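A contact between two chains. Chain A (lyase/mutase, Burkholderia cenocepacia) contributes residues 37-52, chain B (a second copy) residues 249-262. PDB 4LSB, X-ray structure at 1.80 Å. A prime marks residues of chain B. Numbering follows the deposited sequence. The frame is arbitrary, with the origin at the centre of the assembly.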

# COMPACT_ATOMS: atom_id res chain seq x y z
N PRO A 37 -3.38 -2.76 -9.85
CA PRO A 37 -2.94 -1.91 -8.74
C PRO A 37 -3.90 -2.05 -7.54
O PRO A 37 -4.96 -2.51 -7.76
CB PRO A 37 -3.10 -0.54 -9.32
CG PRO A 37 -4.32 -0.66 -10.20
CD PRO A 37 -4.30 -2.04 -10.74
N TRP A 38 -3.50 -1.57 -6.36
CA TRP A 38 -4.27 -1.60 -5.11
C TRP A 38 -4.28 -0.23 -4.38
O TRP A 38 -4.88 -0.11 -3.30
CB TRP A 38 -3.75 -2.73 -4.21
CG TRP A 38 -2.37 -2.50 -3.76
CD1 TRP A 38 -1.99 -1.87 -2.61
CD2 TRP A 38 -1.17 -2.83 -4.46
NE1 TRP A 38 -0.61 -1.77 -2.56
CE2 TRP A 38 -0.09 -2.34 -3.69
CE3 TRP A 38 -0.89 -3.45 -5.69
CZ2 TRP A 38 1.27 -2.49 -4.11
CZ3 TRP A 38 0.44 -3.57 -6.10
CH2 TRP A 38 1.49 -3.11 -5.31
N ASP A 39 -3.69 0.80 -4.99
CA ASP A 39 -3.76 2.16 -4.50
C ASP A 39 -3.49 3.19 -5.61
O ASP A 39 -3.24 2.81 -6.75
CB ASP A 39 -2.85 2.36 -3.27
CG ASP A 39 -1.36 2.19 -3.56
OD1 ASP A 39 -0.93 2.35 -4.77
OD2 ASP A 39 -0.64 1.97 -2.53
N ALA A 40 -3.55 4.48 -5.26
CA ALA A 40 -3.46 5.53 -6.27
C ALA A 40 -2.07 5.54 -6.90
O ALA A 40 -1.93 5.73 -8.11
CB ALA A 40 -3.79 6.88 -5.64
N GLY A 41 -1.03 5.35 -6.09
CA GLY A 41 0.28 5.37 -6.59
C GLY A 41 0.57 4.24 -7.54
O GLY A 41 1.16 4.46 -8.61
N THR A 42 0.14 3.02 -7.19
CA THR A 42 0.40 1.88 -8.05
C THR A 42 -0.42 2.09 -9.35
O THR A 42 0.02 1.73 -10.43
CB THR A 42 0.11 0.52 -7.38
OG1 THR A 42 -1.17 0.54 -6.76
CG2 THR A 42 1.15 0.14 -6.30
N ALA A 43 -1.61 2.71 -9.24
CA ALA A 43 -2.39 3.02 -10.46
C ALA A 43 -1.63 3.97 -11.37
O ALA A 43 -1.55 3.74 -12.56
CB ALA A 43 -3.75 3.54 -10.14
N ARG A 44 -1.10 5.07 -10.81
CA ARG A 44 -0.34 6.04 -11.63
C ARG A 44 0.85 5.38 -12.29
O ARG A 44 1.08 5.58 -13.47
CB ARG A 44 0.18 7.21 -10.80
CG ARG A 44 -0.89 8.03 -10.15
CD ARG A 44 -0.38 9.40 -9.69
NE ARG A 44 0.09 10.18 -10.80
CZ ARG A 44 0.77 11.32 -10.71
NH1 ARG A 44 1.04 11.83 -9.52
NH2 ARG A 44 1.18 11.95 -11.81
N LEU A 45 1.61 4.60 -11.53
CA LEU A 45 2.81 3.93 -12.06
C LEU A 45 2.51 2.99 -13.17
O LEU A 45 3.25 2.95 -14.16
CB LEU A 45 3.57 3.20 -10.94
CG LEU A 45 4.13 4.14 -9.86
CD1 LEU A 45 4.61 3.38 -8.62
CD2 LEU A 45 5.23 5.05 -10.41
N LEU A 46 1.43 2.21 -13.06
CA LEU A 46 1.09 1.33 -14.19
C LEU A 46 0.72 2.12 -15.44
O LEU A 46 1.05 1.71 -16.58
CB LEU A 46 -0.02 0.34 -13.82
CG LEU A 46 0.38 -0.65 -12.74
CD1 LEU A 46 -0.84 -1.34 -12.13
CD2 LEU A 46 1.38 -1.68 -13.24
N ALA A 47 0.01 3.23 -15.26
CA ALA A 47 -0.31 4.07 -16.38
C ALA A 47 1.00 4.64 -16.99
O ALA A 47 1.16 4.68 -18.25
CB ALA A 47 -1.26 5.18 -15.96
N MET A 48 1.92 5.09 -16.15
CA MET A 48 3.24 5.55 -16.65
C MET A 48 4.04 4.46 -17.35
O MET A 48 4.86 4.77 -18.21
CB MET A 48 4.10 6.16 -15.53
CG MET A 48 3.54 7.46 -15.00
SD MET A 48 4.34 7.90 -13.43
CE MET A 48 3.34 9.24 -12.81
N ALA A 49 3.84 3.20 -16.94
CA ALA A 49 4.54 2.06 -17.55
C ALA A 49 3.96 1.68 -18.91
O ALA A 49 4.50 0.82 -19.57
CB ALA A 49 4.52 0.81 -16.62
N GLY A 50 2.84 2.31 -19.28
CA GLY A 50 2.25 2.15 -20.64
C GLY A 50 1.14 1.12 -20.76
O GLY A 50 0.71 0.80 -21.88
N PHE A 51 0.63 0.62 -19.64
CA PHE A 51 -0.54 -0.27 -19.71
C PHE A 51 -1.76 0.52 -20.19
O PHE A 51 -1.84 1.71 -19.98
CB PHE A 51 -0.80 -0.97 -18.36
CG PHE A 51 0.25 -1.99 -18.00
CD1 PHE A 51 0.24 -3.26 -18.58
CD2 PHE A 51 1.26 -1.67 -17.10
CE1 PHE A 51 1.25 -4.19 -18.27
CE2 PHE A 51 2.26 -2.58 -16.79
CZ PHE A 51 2.25 -3.85 -17.39
N GLU A 52 -2.70 -0.18 -20.81
CA GLU A 52 -3.83 0.43 -21.47
C GLU A 52 -5.15 0.36 -20.68
O GLU A 52 -6.12 1.05 -21.00
CB GLU A 52 -3.96 -0.22 -22.86
CG GLU A 52 -2.86 0.19 -23.87
CD GLU A 52 -3.07 -0.49 -25.20
OE1 GLU A 52 -3.98 -0.10 -25.90
OE2 GLU A 52 -2.43 -1.50 -25.49
N ALA B 249 9.04 -1.69 -1.53
CA ALA B 249 7.86 -2.35 -2.10
C ALA B 249 7.67 -1.87 -3.57
O ALA B 249 7.41 -2.65 -4.50
CB ALA B 249 6.65 -1.99 -1.28
N LEU B 250 7.80 -0.57 -3.75
CA LEU B 250 7.63 0.03 -5.05
C LEU B 250 8.71 -0.41 -6.04
O LEU B 250 8.40 -0.63 -7.20
CB LEU B 250 7.49 1.53 -4.93
CG LEU B 250 6.18 1.95 -4.26
CD1 LEU B 250 6.14 3.44 -4.03
CD2 LEU B 250 4.97 1.56 -5.12
N GLY B 251 9.93 -0.63 -5.58
CA GLY B 251 10.99 -1.14 -6.47
C GLY B 251 10.60 -2.51 -6.96
O GLY B 251 10.73 -2.82 -8.15
N ALA B 252 10.02 -3.33 -6.09
CA ALA B 252 9.64 -4.67 -6.54
C ALA B 252 8.46 -4.59 -7.48
O ALA B 252 8.39 -5.26 -8.55
CB ALA B 252 9.31 -5.56 -5.37
N PHE B 253 7.48 -3.80 -7.08
CA PHE B 253 6.32 -3.47 -7.98
C PHE B 253 6.78 -3.02 -9.37
O PHE B 253 6.28 -3.49 -10.41
CB PHE B 253 5.50 -2.36 -7.35
CG PHE B 253 4.36 -1.92 -8.18
CD1 PHE B 253 3.21 -2.69 -8.23
CD2 PHE B 253 4.45 -0.77 -8.96
CE1 PHE B 253 2.14 -2.30 -9.00
CE2 PHE B 253 3.37 -0.40 -9.75
CZ PHE B 253 2.23 -1.14 -9.74
N LEU B 254 7.73 -2.08 -9.41
CA LEU B 254 8.25 -1.59 -10.72
C LEU B 254 8.98 -2.65 -11.49
O LEU B 254 8.87 -2.72 -12.71
CB LEU B 254 9.15 -0.34 -10.56
CG LEU B 254 8.29 0.92 -10.27
CD1 LEU B 254 9.12 2.17 -9.89
CD2 LEU B 254 7.36 1.26 -11.42
N ARG B 255 9.77 -3.50 -10.81
CA ARG B 255 10.43 -4.57 -11.55
C ARG B 255 9.42 -5.55 -12.20
O ARG B 255 9.63 -6.02 -13.32
CB ARG B 255 11.43 -5.29 -10.70
CG ARG B 255 12.66 -4.44 -10.40
CD ARG B 255 13.68 -5.23 -9.60
NE ARG B 255 13.30 -5.50 -8.23
CZ ARG B 255 13.44 -4.65 -7.21
NH1 ARG B 255 13.89 -3.41 -7.38
NH2 ARG B 255 13.08 -5.05 -6.00
N ALA B 256 8.33 -5.77 -11.50
CA ALA B 256 7.25 -6.63 -12.03
C ALA B 256 6.57 -5.98 -13.24
O ALA B 256 6.33 -6.65 -14.27
CB ALA B 256 6.23 -6.91 -10.97
N ALA B 257 6.24 -4.69 -13.12
CA ALA B 257 5.65 -3.90 -14.22
C ALA B 257 6.50 -3.97 -15.50
O ALA B 257 5.97 -4.18 -16.61
CB ALA B 257 5.50 -2.46 -13.80
N THR B 258 7.80 -3.82 -15.31
CA THR B 258 8.79 -3.81 -16.38
C THR B 258 8.87 -5.18 -17.04
O THR B 258 8.90 -5.29 -18.25
CB THR B 258 10.20 -3.42 -15.85
OG1 THR B 258 10.15 -2.06 -15.42
CG2 THR B 258 11.30 -3.56 -16.93
N GLU B 259 8.86 -6.24 -16.23
CA GLU B 259 8.91 -7.59 -16.78
C GLU B 259 7.67 -7.77 -17.63
O GLU B 259 7.74 -8.25 -18.80
CB GLU B 259 8.93 -8.64 -15.64
CG GLU B 259 8.97 -10.05 -16.20
CD GLU B 259 8.78 -11.15 -15.16
OE1 GLU B 259 8.68 -10.83 -13.96
OE2 GLU B 259 8.80 -12.32 -15.57
N MET B 260 6.50 -7.37 -17.12
CA MET B 260 5.29 -7.58 -17.88
C MET B 260 5.26 -6.81 -19.18
O MET B 260 4.82 -7.37 -20.23
CB MET B 260 4.03 -7.28 -17.07
CG MET B 260 3.79 -8.32 -15.98
SD MET B 260 2.25 -7.97 -15.11
CE MET B 260 2.69 -6.56 -14.13
N ARG B 261 5.66 -5.55 -19.14
CA ARG B 261 5.65 -4.70 -20.35
C ARG B 261 6.66 -5.17 -21.37
O ARG B 261 6.34 -5.25 -22.53
CB ARG B 261 5.94 -3.24 -20.00
CG ARG B 261 4.86 -2.56 -19.19
CD ARG B 261 3.60 -2.28 -20.00
NE ARG B 261 3.94 -1.65 -21.27
CZ ARG B 261 3.24 -1.80 -22.38
NH1 ARG B 261 2.14 -2.56 -22.41
NH2 ARG B 261 3.63 -1.18 -23.47
N ARG B 262 7.87 -5.47 -20.94
CA ARG B 262 8.96 -5.83 -21.83
C ARG B 262 8.87 -7.30 -22.32
O ARG B 262 9.03 -7.56 -23.50
CB ARG B 262 10.33 -5.55 -21.14

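What does Phe253′ fit into? Its CA-to-CB bond points toward chain A, and chi1 in the t well, with chi2 at 78°, carries the ring in among Trp38, Thr42, Leu45 and Leu46. Of all the residues in the contact it has the most area covered by the other stretch. Thr42 CG2 lies over one face, 3.8 Å from the centroid of the Phe253′ ring and nearly on the normal, a CH-pi contact. At the ring's edge sit two leucines: Leu46 CG is 3.6 Å from Phe253′ CZ, and Leu45 CB is 3.8 Å from Phe253′ CE2. Trp38, with chi1 p, brings its CH2 to 3.4 Å from Phe253′ CD1; the two ring planes are steeply inclined, at 82°.

Why can Thr42 offer a methyl to that ring? Its chi1 of 49° (p) divides the side chain between two tasks. CG2 faces Phe253′, while OG1 turns back to its own chain and accepts a hydrogen bond from Trp38 N (3.2 Å between N and Thr42 OG1). The backbone of Thr42 is held as well: its N donates to Asp39 OD1 at 2.7 Å, the capping bond that opens the helix. Asp39, also p at chi1, makes no contact with the chain B stretch, yet it anchors the turn that carries Thr42.

How do the aliphatic side chains fill the middle? Leu45 and Leu46 share the m, t rotamer but leave the helix in different directions. Leu45 points toward chain B, with CD1 4.0 Å from Leu250′ CD2 and CB 4.3 Å from Leu254′ CD2. Leu46 starts sideways, and its end comes nearer, placing CD2 4.2 Å from Ala257′ CB. The small side chains of Ala49 and Ala257′ meet CB to CB at 4.4 Å, where the CA atoms are only 6.9 Å apart.

What does Arg261′ do at the far end? Three successive m torsions fold its chain across Phe51, so that CD lies 3.4 Å from the centroid of the Phe51 ring, over the face. The aliphatic part makes this close contact; the guanidinium carbon CZ is 5.2 Å from the same centroid, so any cation-pi attraction is weak. NE comes within 3.1 Å of Ala49 O, and Gly50 O lies over a face of the guanidinium, 3.7 Å from Arg261′ CZ. Gly50, at positive phi in a Schellman motif, is the first residue to leave helical phi/psi, just before Phe51, whose m rotamer brings CZ to 3.9 Å from Met260′ CB.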